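Local coordinates for ferritin like protein (Caulobacter vibrioides, PDB 3HL1) that is of unknown precise function but has a ferritin-like helical bundle and probably binds metal ions, at residues P4-F15 / F147-L158; V249-P257 / L305-V313. All coordinates share one frame; numbering follows the deposited sequence.

Contact 1: P4-F15 / F147-L158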
loop_
_atom_site.group_PDB
_atom_site.type_symbol
_atom_site.label_atom_id
_atom_site.label_comp_id
_atom_site.label_asym_id
_atom_site.label_seq_id
_atom_site.Cartn_x
_atom_site.Cartn_y
_atom_site.Cartn_z
ATOM N N PRO A 4 -26.955 3.297 -3.382
ATOM C CA PRO A 4 -26.441 3.085 -4.764
ATOM C C PRO A 4 -26.161 1.599 -5.105
ATOM O O PRO A 4 -25.467 0.958 -4.335
ATOM C CB PRO A 4 -25.128 3.898 -4.775
ATOM C CG PRO A 4 -25.277 4.890 -3.632
ATOM C CD PRO A 4 -26.052 4.153 -2.585
ATOM N N VAL A 5 -26.691 1.080 -6.225
ATOM C CA VAL A 5 -26.589 -0.354 -6.558
ATOM C C VAL A 5 -25.237 -0.693 -7.236
ATOM O O VAL A 5 -24.838 -0.040 -8.206
ATOM C CB VAL A 5 -27.721 -0.851 -7.477
ATOM C CG1 VAL A 5 -27.704 -2.368 -7.508
ATOM C CG2 VAL A 5 -29.097 -0.348 -7.009
ATOM N N TRP A 6 -24.535 -1.676 -6.683
ATOM C CA TRP A 6 -23.219 -2.085 -7.166
ATOM C C TRP A 6 -23.348 -3.285 -8.058
ATOM O O TRP A 6 -24.085 -4.199 -7.738
ATOM C CB TRP A 6 -22.303 -2.463 -5.983
ATOM C CG TRP A 6 -21.665 -1.270 -5.384
ATOM C CD1 TRP A 6 -22.321 -0.203 -4.825
ATOM C CD2 TRP A 6 -20.258 -0.963 -5.322
ATOM N NE1 TRP A 6 -21.414 0.743 -4.410
ATOM C CE2 TRP A 6 -20.140 0.298 -4.671
ATOM C CE3 TRP A 6 -19.089 -1.635 -5.736
ATOM C CZ2 TRP A 6 -18.908 0.917 -4.448
ATOM C CZ3 TRP A 6 -17.877 -1.043 -5.512
ATOM C CH2 TRP A 6 -17.780 0.228 -4.854
ATOM N N THR A 7 -22.602 -3.299 -9.146
ATOM C CA THR A 7 -22.466 -4.467 -9.982
ATOM C C THR A 7 -21.188 -5.245 -9.598
ATOM O O THR A 7 -20.242 -4.687 -9.054
ATOM C CB THR A 7 -22.456 -4.120 -11.501
ATOM O OG1 THR A 7 -21.251 -3.464 -11.879
ATOM C CG2 THR A 7 -23.666 -3.260 -11.911
ATOM N N LEU A 8 -21.200 -6.535 -9.874
ATOM C CA LEU A 8 -20.063 -7.395 -9.605
ATOM C C LEU A 8 -18.778 -6.941 -10.330
ATOM O O LEU A 8 -17.723 -6.863 -9.708
ATOM C CB LEU A 8 -20.397 -8.880 -9.844
ATOM C CG LEU A 8 -19.360 -9.878 -9.262
ATOM C CD1 LEU A 8 -19.156 -9.705 -7.723
ATOM C CD2 LEU A 8 -19.689 -11.325 -9.636
ATOM N N PRO A 9 -18.854 -6.592 -11.623
ATOM C CA PRO A 9 -17.634 -6.073 -12.259
ATOM C C PRO A 9 -17.029 -4.824 -11.597
ATOM O O PRO A 9 -15.788 -4.699 -11.491
ATOM C CB PRO A 9 -18.053 -5.848 -13.721
ATOM C CG PRO A 9 -19.270 -6.715 -13.930
ATOM C CD PRO A 9 -19.971 -6.764 -12.586
ATOM N N ARG A 10 -17.862 -3.917 -11.147
ATOM C CA ARG A 10 -17.399 -2.718 -10.489
ATOM C C ARG A 10 -16.819 -3.007 -9.124
ATOM O O ARG A 10 -15.869 -2.356 -8.710
ATOM C CB ARG A 10 -18.534 -1.682 -10.426
ATOM C CG ARG A 10 -18.965 -1.152 -11.807
ATOM C CD ARG A 10 -18.271 0.131 -12.222
ATOM N NE ARG A 10 -18.617 0.613 -13.577
ATOM C CZ ARG A 10 -19.801 1.129 -13.972
ATOM N NH1 ARG A 10 -20.832 1.252 -13.139
ATOM N NH2 ARG A 10 -19.969 1.531 -15.238
ATOM N N LEU A 11 -17.385 -3.983 -8.425
ATOM C CA LEU A 11 -16.829 -4.412 -7.120
ATOM C C LEU A 11 -15.449 -4.955 -7.388
ATOM O O LEU A 11 -14.474 -4.525 -6.745
ATOM C CB LEU A 11 -17.732 -5.448 -6.432
ATOM C CG LEU A 11 -17.131 -5.980 -5.114
ATOM C CD1 LEU A 11 -16.975 -4.806 -4.158
ATOM C CD2 LEU A 11 -17.996 -7.061 -4.533
ATOM N N TYR A 12 -15.318 -5.807 -8.401
ATOM C CA TYR A 12 -14.004 -6.359 -8.798
ATOM C C TYR A 12 -12.971 -5.269 -9.160
ATOM O O TYR A 12 -11.787 -5.312 -8.737
ATOM C CB TYR A 12 -14.203 -7.363 -9.956
ATOM C CG TYR A 12 -14.824 -8.710 -9.575
ATOM C CD1 TYR A 12 -15.253 -9.011 -8.265
ATOM C CD2 TYR A 12 -14.999 -9.676 -10.537
ATOM C CE1 TYR A 12 -15.805 -10.268 -7.945
ATOM C CE2 TYR A 12 -15.505 -10.882 -10.238
ATOM C CZ TYR A 12 -15.913 -11.203 -8.966
ATOM O OH TYR A 12 -16.434 -12.464 -8.775
ATOM N N GLN A 13 -13.426 -4.270 -9.930
ATOM C CA GLN A 13 -12.580 -3.137 -10.256
ATOM C C GLN A 13 -12.110 -2.396 -9.002
ATOM O O GLN A 13 -10.955 -1.995 -8.905
ATOM C CB GLN A 13 -13.336 -2.174 -11.154
ATOM C CG GLN A 13 -13.355 -2.608 -12.557
ATOM C CD GLN A 13 -13.937 -1.549 -13.500
ATOM O OE1 GLN A 13 -15.137 -1.445 -13.683
ATOM N NE2 GLN A 13 -13.070 -0.809 -14.109
ATOM N N HIS A 14 -12.994 -2.277 -8.014
ATOM C CA HIS A 14 -12.612 -1.632 -6.751
ATOM C C HIS A 14 -11.649 -2.482 -5.906
ATOM O O HIS A 14 -10.810 -1.933 -5.217
ATOM C CB HIS A 14 -13.810 -1.196 -5.949
ATOM C CG HIS A 14 -14.468 0.056 -6.460
ATOM N ND1 HIS A 14 -15.278 0.067 -7.573
ATOM C CD2 HIS A 14 -14.391 1.345 -6.049
ATOM C CE1 HIS A 14 -15.701 1.304 -7.808
ATOM N NE2 HIS A 14 -15.156 2.105 -6.912
ATOM N N PHE A 15 -11.809 -3.802 -5.886
ATOM C CA PHE A 15 -10.823 -4.665 -5.275
ATOM C C PHE A 15 -9.423 -4.443 -5.884
ATOM O O PHE A 15 -8.396 -4.324 -5.147
ATOM C CB PHE A 15 -11.182 -6.154 -5.421
ATOM C CG PHE A 15 -12.346 -6.615 -4.581
ATOM C CD1 PHE A 15 -12.499 -6.203 -3.231
ATOM C CD2 PHE A 15 -13.236 -7.499 -5.082
ATOM C CE1 PHE A 15 -13.547 -6.675 -2.449
ATOM C CE2 PHE A 15 -14.288 -7.978 -4.315
ATOM C CZ PHE A 15 -14.452 -7.554 -2.992
ATOM N N PHE A 147 -12.395 5.272 0.399
ATOM C CA PHE A 147 -12.326 4.144 -0.561
ATOM C C PHE A 147 -12.884 2.872 0.126
ATOM O O PHE A 147 -13.765 2.184 -0.422
ATOM C CB PHE A 147 -10.872 3.920 -0.991
ATOM C CG PHE A 147 -10.704 3.011 -2.238
ATOM C CD1 PHE A 147 -11.461 1.873 -2.419
ATOM C CD2 PHE A 147 -9.782 3.327 -3.202
ATOM C CE1 PHE A 147 -11.319 1.085 -3.552
ATOM C CE2 PHE A 147 -9.644 2.534 -4.336
ATOM C CZ PHE A 147 -10.434 1.427 -4.503
ATOM N N TYR A 148 -12.377 2.535 1.315
ATOM C CA TYR A 148 -12.880 1.367 2.031
ATOM C C TYR A 148 -14.328 1.448 2.475
ATOM O O TYR A 148 -14.990 0.412 2.508
ATOM C CB TYR A 148 -11.953 0.927 3.167
ATOM C CG TYR A 148 -10.705 0.269 2.627
ATOM C CD1 TYR A 148 -10.772 -0.974 1.981
ATOM C CD2 TYR A 148 -9.467 0.878 2.708
ATOM C CE1 TYR A 148 -9.632 -1.575 1.461
ATOM C CE2 TYR A 148 -8.312 0.259 2.196
ATOM C CZ TYR A 148 -8.423 -0.965 1.565
ATOM O OH TYR A 148 -7.331 -1.564 1.035
ATOM N N ASP A 149 -14.827 2.644 2.814
ATOM C CA ASP A 149 -16.246 2.823 3.032
ATOM C C ASP A 149 -17.134 2.403 1.852
ATOM O O ASP A 149 -18.189 1.757 2.045
ATOM C CB ASP A 149 -16.546 4.303 3.258
ATOM C CG ASP A 149 -16.336 4.748 4.672
ATOM O OD1 ASP A 149 -16.018 3.941 5.565
ATOM O OD2 ASP A 149 -16.532 5.954 4.877
ATOM N N ALA A 150 -16.772 2.880 0.657
ATOM C CA ALA A 150 -17.455 2.504 -0.598
ATOM C C ALA A 150 -17.349 0.998 -0.802
ATOM O O ALA A 150 -18.332 0.315 -1.116
ATOM C CB ALA A 150 -16.845 3.237 -1.768
ATOM N N LEU A 151 -16.153 0.457 -0.635
ATOM C CA LEU A 151 -15.980 -0.988 -0.799
ATOM C C LEU A 151 -16.919 -1.824 0.110
ATOM O O LEU A 151 -17.543 -2.757 -0.325
ATOM C CB LEU A 151 -14.530 -1.353 -0.548
ATOM C CG LEU A 151 -14.136 -2.708 -1.124
ATOM C CD1 LEU A 151 -13.980 -2.651 -2.644
ATOM C CD2 LEU A 151 -12.832 -3.218 -0.431
ATOM N N ARG A 152 -17.056 -1.449 1.374
ATOM C CA ARG A 152 -18.034 -2.123 2.273
ATOM C C ARG A 152 -19.487 -2.149 1.737
ATOM O O ARG A 152 -20.198 -3.135 1.898
ATOM C CB ARG A 152 -18.085 -1.441 3.641
ATOM C CG ARG A 152 -16.864 -1.591 4.466
ATOM C CD ARG A 152 -17.123 -0.924 5.839
ATOM N NE ARG A 152 -15.936 -0.995 6.680
ATOM C CZ ARG A 152 -15.084 0.005 6.876
ATOM N NH1 ARG A 152 -15.229 1.169 6.260
ATOM N NH2 ARG A 152 -14.040 -0.174 7.668
ATOM N N VAL A 153 -19.899 -1.106 1.046
ATOM C CA VAL A 153 -21.240 -1.054 0.453
ATOM C C VAL A 153 -21.403 -2.070 -0.664
ATOM O O VAL A 153 -22.380 -2.846 -0.663
ATOM C CB VAL A 153 -21.623 0.397 -0.011
ATOM C CG1 VAL A 153 -22.969 0.434 -0.781
ATOM C CG2 VAL A 153 -21.687 1.306 1.201
ATOM N N GLY A 154 -20.455 -2.104 -1.606
ATOM C CA GLY A 154 -20.493 -3.126 -2.650
ATOM C C GLY A 154 -20.444 -4.530 -2.089
ATOM O O GLY A 154 -21.183 -5.405 -2.539
HETATM N N MSE A 155 -19.547 -4.737 -1.128
HETATM C CA MSE A 155 -19.348 -6.016 -0.468
HETATM C C MSE A 155 -20.639 -6.519 0.199
HETATM O O MSE A 155 -20.981 -7.700 0.125
HETATM C CB MSE A 155 -18.243 -5.881 0.589
HETATM C CG MSE A 155 -16.856 -5.890 0.010
HETATM SE SE MSE A 155 -15.524 -5.376 1.371
HETATM C CE MSE A 155 -15.736 -6.833 2.633
ATOM N N GLU A 156 -21.352 -5.621 0.842
ATOM C CA GLU A 156 -22.603 -5.994 1.464
ATOM C C GLU A 156 -23.661 -6.382 0.463
ATOM O O GLU A 156 -24.350 -7.382 0.623
ATOM C CB GLU A 156 -23.137 -4.844 2.299
ATOM C CG GLU A 156 -24.109 -5.312 3.355
ATOM C CD GLU A 156 -25.415 -4.672 3.246
ATOM O OE1 GLU A 156 -26.062 -4.889 2.197
ATOM O OE2 GLU A 156 -25.805 -3.973 4.216
ATOM N N GLN A 157 -23.828 -5.572 -0.568
ATOM C CA GLN A 157 -24.841 -5.824 -1.570
ATOM C C GLN A 157 -24.596 -7.097 -2.309
ATOM O O GLN A 157 -25.558 -7.786 -2.685
ATOM C CB GLN A 157 -24.891 -4.697 -2.596
ATOM C CG GLN A 157 -25.375 -3.357 -2.010
ATOM C CD GLN A 157 -25.438 -2.241 -3.035
ATOM O OE1 GLN A 157 -25.386 -2.483 -4.234
ATOM N NE2 GLN A 157 -25.577 -1.015 -2.566
ATOM N N LEU A 158 -23.312 -7.417 -2.531
ATOM C CA LEU A 158 -22.935 -8.585 -3.299
ATOM C C LEU A 158 -22.436 -9.781 -2.461
ATOM O O LEU A 158 -21.785 -10.681 -2.986
ATOM C CB LEU A 158 -21.883 -8.158 -4.346
ATOM C CG LEU A 158 -22.408 -7.180 -5.416
ATOM C CD1 LEU A 158 -21.318 -6.401 -6.083
ATOM C CD2 LEU A 158 -23.299 -7.837 -6.476
#

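Contact 2: V249-P257 / L305-V313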
loop_
_atom_site.group_PDB
_atom_site.type_symbol
_atom_site.label_atom_id
_atom_site.label_comp_id
_atom_site.label_asym_id
_atom_site.label_seq_id
_atom_site.Cartn_x
_atom_site.Cartn_y
_atom_site.Cartn_z
ATOM N N VAL A 249 20.547 10.628 5.845
ATOM C CA VAL A 249 20.060 9.811 4.748
ATOM C C VAL A 249 21.112 9.704 3.642
ATOM O O VAL A 249 21.969 10.594 3.465
ATOM C CB VAL A 249 18.748 10.355 4.155
ATOM C CG1 VAL A 249 17.676 10.480 5.288
ATOM C CG2 VAL A 249 18.985 11.677 3.446
ATOM N N TYR A 250 21.057 8.600 2.904
ATOM C CA TYR A 250 21.857 8.457 1.742
ATOM C C TYR A 250 21.410 9.469 0.715
ATOM O O TYR A 250 20.271 9.914 0.671
ATOM C CB TYR A 250 21.754 7.067 1.124
ATOM C CG TYR A 250 22.264 6.000 1.989
ATOM C CD1 TYR A 250 23.645 5.820 2.157
ATOM C CD2 TYR A 250 21.390 5.163 2.678
ATOM C CE1 TYR A 250 24.149 4.805 3.002
ATOM C CE2 TYR A 250 21.878 4.179 3.529
ATOM C CZ TYR A 250 23.262 4.016 3.687
ATOM O OH TYR A 250 23.697 3.004 4.522
ATOM N N THR A 251 22.366 9.836 -0.104
ATOM C CA THR A 251 22.165 10.755 -1.184
ATOM C C THR A 251 22.126 9.927 -2.482
ATOM O O THR A 251 22.794 8.896 -2.615
ATOM C CB THR A 251 23.324 11.800 -1.144
ATOM O OG1 THR A 251 22.975 12.911 -1.954
ATOM C CG2 THR A 251 24.596 11.160 -1.628
ATOM N N GLY A 252 21.302 10.331 -3.436
ATOM C CA GLY A 252 21.233 9.598 -4.679
ATOM C C GLY A 252 20.610 10.380 -5.771
ATOM O O GLY A 252 19.893 11.340 -5.512
ATOM N N VAL A 253 20.900 9.971 -6.998
ATOM C CA VAL A 253 20.289 10.545 -8.179
ATOM C C VAL A 253 19.335 9.560 -8.783
ATOM O O VAL A 253 19.544 8.352 -8.731
ATOM C CB VAL A 253 21.331 10.945 -9.262
ATOM C CG1 VAL A 253 22.209 12.068 -8.759
ATOM C CG2 VAL A 253 22.176 9.767 -9.671
ATOM N N THR A 254 18.302 10.081 -9.423
ATOM C CA THR A 254 17.279 9.253 -10.000
ATOM C C THR A 254 17.804 8.556 -11.268
ATOM O O THR A 254 17.365 7.464 -11.609
ATOM C CB THR A 254 15.970 10.129 -10.256
ATOM O OG1 THR A 254 16.254 11.144 -11.223
ATOM C CG2 THR A 254 15.537 10.840 -8.995
ATOM N N ASP A 255 18.752 9.181 -11.966
ATOM C CA ASP A 255 19.224 8.666 -13.256
ATOM C C ASP A 255 20.729 8.586 -13.257
ATOM O O ASP A 255 21.424 9.454 -13.812
ATOM C CB ASP A 255 18.722 9.499 -14.441
ATOM C CG ASP A 255 17.235 9.332 -14.682
ATOM O OD1 ASP A 255 16.438 10.175 -14.197
ATOM O OD2 ASP A 255 16.851 8.338 -15.340
ATOM N N PRO A 256 21.269 7.535 -12.619
ATOM C CA PRO A 256 22.748 7.402 -12.646
ATOM C C PRO A 256 23.209 7.083 -14.087
ATOM O O PRO A 256 22.390 6.693 -14.937
ATOM C CB PRO A 256 23.007 6.236 -11.707
ATOM C CG PRO A 256 21.757 5.375 -11.839
ATOM C CD PRO A 256 20.630 6.424 -11.890
ATOM N N PRO A 257 24.484 7.274 -14.363
ATOM C CA PRO A 257 25.052 6.975 -15.678
ATOM C C PRO A 257 24.800 5.525 -16.111
ATOM O O PRO A 257 24.913 4.604 -15.310
ATOM C CB PRO A 257 26.536 7.219 -15.478
ATOM C CG PRO A 257 26.634 8.060 -14.246
ATOM C CD PRO A 257 25.486 7.781 -13.412
ATOM N N LEU A 305 18.546 -1.083 -0.543
ATOM C CA LEU A 305 19.665 -0.477 0.204
ATOM C C LEU A 305 20.893 -0.311 -0.679
ATOM O O LEU A 305 21.613 0.683 -0.617
ATOM C CB LEU A 305 20.035 -1.325 1.404
ATOM C CG LEU A 305 21.199 -0.867 2.275
ATOM C CD1 LEU A 305 20.984 0.541 2.782
ATOM C CD2 LEU A 305 21.339 -1.833 3.431
ATOM N N SER A 306 21.124 -1.287 -1.526
ATOM C CA SER A 306 22.316 -1.254 -2.349
ATOM C C SER A 306 22.257 -0.094 -3.357
ATOM O O SER A 306 23.262 0.592 -3.561
ATOM C CB SER A 306 22.558 -2.611 -3.005
ATOM O OG SER A 306 23.439 -2.420 -4.079
ATOM N N CYS A 307 21.082 0.216 -3.901
ATOM C CA CYS A 307 20.902 1.415 -4.727
ATOM C C CYS A 307 21.326 2.670 -4.004
ATOM O O CYS A 307 22.159 3.430 -4.493
ATOM C CB CYS A 307 19.455 1.573 -5.194
ATOM S SG CYS A 307 18.908 0.356 -6.414
ATOM N N TRP A 308 20.773 2.893 -2.811
ATOM C CA TRP A 308 21.120 4.054 -2.024
ATOM C C TRP A 308 22.601 4.163 -1.690
ATOM O O TRP A 308 23.203 5.250 -1.816
ATOM C CB TRP A 308 20.318 4.062 -0.719
ATOM C CG TRP A 308 18.934 4.576 -0.855
ATOM C CD1 TRP A 308 17.814 3.932 -0.479
ATOM C CD2 TRP A 308 18.538 5.859 -1.310
ATOM N NE1 TRP A 308 16.712 4.746 -0.653
ATOM C CE2 TRP A 308 17.132 5.927 -1.191
ATOM C CE3 TRP A 308 19.219 6.962 -1.828
ATOM C CZ2 TRP A 308 16.409 7.042 -1.565
ATOM C CZ3 TRP A 308 18.491 8.097 -2.187
ATOM C CH2 TRP A 308 17.109 8.129 -2.060
ATOM N N LYS A 309 23.184 3.060 -1.235
ATOM C CA LYS A 309 24.599 3.043 -0.966
ATOM C C LYS A 309 25.456 3.413 -2.187
ATOM O O LYS A 309 26.528 3.986 -2.013
ATOM C CB LYS A 309 25.018 1.685 -0.462
ATOM C CG LYS A 309 24.676 1.442 1.004
ATOM C CD LYS A 309 25.005 -0.007 1.347
ATOM C CE LYS A 309 25.589 -0.238 2.688
ATOM N NZ LYS A 309 25.291 0.786 3.711
ATOM N N LEU A 310 25.005 3.065 -3.388
ATOM C CA LEU A 310 25.693 3.426 -4.628
ATOM C C LEU A 310 25.332 4.793 -5.185
ATOM O O LEU A 310 25.814 5.164 -6.243
ATOM C CB LEU A 310 25.528 2.335 -5.696
ATOM C CG LEU A 310 26.191 1.014 -5.326
ATOM C CD1 LEU A 310 25.684 -0.179 -6.090
ATOM C CD2 LEU A 310 27.740 1.105 -5.381
ATOM N N GLY A 311 24.508 5.564 -4.488
ATOM C CA GLY A 311 24.122 6.890 -4.973
ATOM C C GLY A 311 23.060 6.887 -6.069
ATOM O O GLY A 311 22.962 7.828 -6.816
ATOM N N ALA A 312 22.238 5.835 -6.130
ATOM C CA ALA A 312 21.130 5.741 -7.063
ATOM C C ALA A 312 19.826 5.652 -6.248
ATOM O O ALA A 312 19.684 4.802 -5.377
ATOM C CB ALA A 312 21.250 4.500 -7.923
ATOM N N VAL A 313 18.863 6.496 -6.571
ATOM C CA VAL A 313 17.549 6.375 -5.965
ATOM C C VAL A 313 16.945 5.062 -6.465
ATOM O O VAL A 313 16.934 4.790 -7.675
ATOM C CB VAL A 313 16.609 7.542 -6.349
ATOM C CG1 VAL A 313 15.255 7.375 -5.619
ATOM C CG2 VAL A 313 17.282 8.913 -6.028
HETATM O O HOH W 1 24.702 7.348 -1.474
#

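Contact 1: P4-F15 / F147-L158
Pro4 begins the contact through its carbonyl: Gln157 NE2 donates to Pro4 O over 2.7 Å, in the plane of its own amide but from above the carbonyl plane. The same amide turns back on the chain two residues further on, where Trp6 N donates to Gln157 OE1 at 2.7 Å, so two bonds fix its rotation and hold the extended N-terminal segment against the end of helix 144-157. Trp6 then lays one face of its indole on Gly154, whose CA sits 3.7 Å from the centroid of the five-membered ring, a CH-pi contact made possible by the missing side chain. On the six-membered ring, Trp6 CZ2 lies 3.4 Å from Ala150 O, while NE1 is bound to Leu134 O. Within helix 8-35, Leu11 meets Leu158 tip to tip, CD2 to CD1 at 3.7 Å. His14 CB touches Leu151 CD1 at 3.6 Å; the ring itself is steadied by ND1 donating to Arg10 O. Leu151 points CG away from its backbone N (chi1 -161°), which carries both methyls toward Phe15. With the short axes in roughly opposed directions, at 143°, this is helix-helix packing of a ferritin-like bundle, completed by helix 42-67 beside Phe15.

Contact 2: V249-P257 / L305-V313
Tyr250 reaches across the last turn of helix 292-309, and following it outward traces most of the contact's side-chain part. Its CB lies 3.7 Å from Trp308 O and close to Trp308 CB. From there the ring crosses the helix surface: CD2 approaches Trp308 CB at 3.7 Å, CE2 meets the methyl Leu305 CD1 at 3.8 Å, and CE1 on the other side of the ring borders Lys309 CG. At the tip, the hydroxyl takes a weak hydrogen bond from Lys309, NZ to OH 2.8 Å, reached because the lysine chain bends at its last two torsions. Lys309 N stands over one face of the ring.

Beyond Tyr250 the backbone takes over. A water donates to both Thr251 O and Trp308 O, bridging the loop to the helix end, and the indole of Trp308 presents its edge to Gly252 N while its own NE1 is bound to Thr31 O. Gly252 runs past Gly311 with CA atoms 4.0 Å apart, an approach that two glycines allow. Val253 N then donates to Gly311 O at 3.0 Å, and Val313 N returns the favour to Val253 O at 2.9 Å; both donors sit well above the carbonyl planes. Val313 CG2 lies against the Val253 carbonyl, side by side with Thr254 CG2, and Pro256 CG rests on Ala312 CB.

Gly311, with positive phi (78°), ends the helix in a Schellman motif, and the chain leaving it forms a single beta bridge, Val253 with Ala312, to the loop preceding helix 261-283.

Overall arrangement
From the N terminus, the chain enters contact 1 at once, runs through helix 8-35, helix 42-67 and helix 112-121, and closes that contact when helix 144-157 returns to the starting end, 132 residues on. Contact 2 opens only later, in the loop after helix 233-242, and closes 48 residues on, after helix 261-283 and helix 292-309 have formed a hairpin. The two are therefore in series, neither nested nor crossed, and lie on opposite sides of the chain's centre, their own centres about 41 Å apart. Helix 8-35 links them: its first turns belong to contact 1, while Thr31, Tyr34 and Ser35 near its end border contact 2.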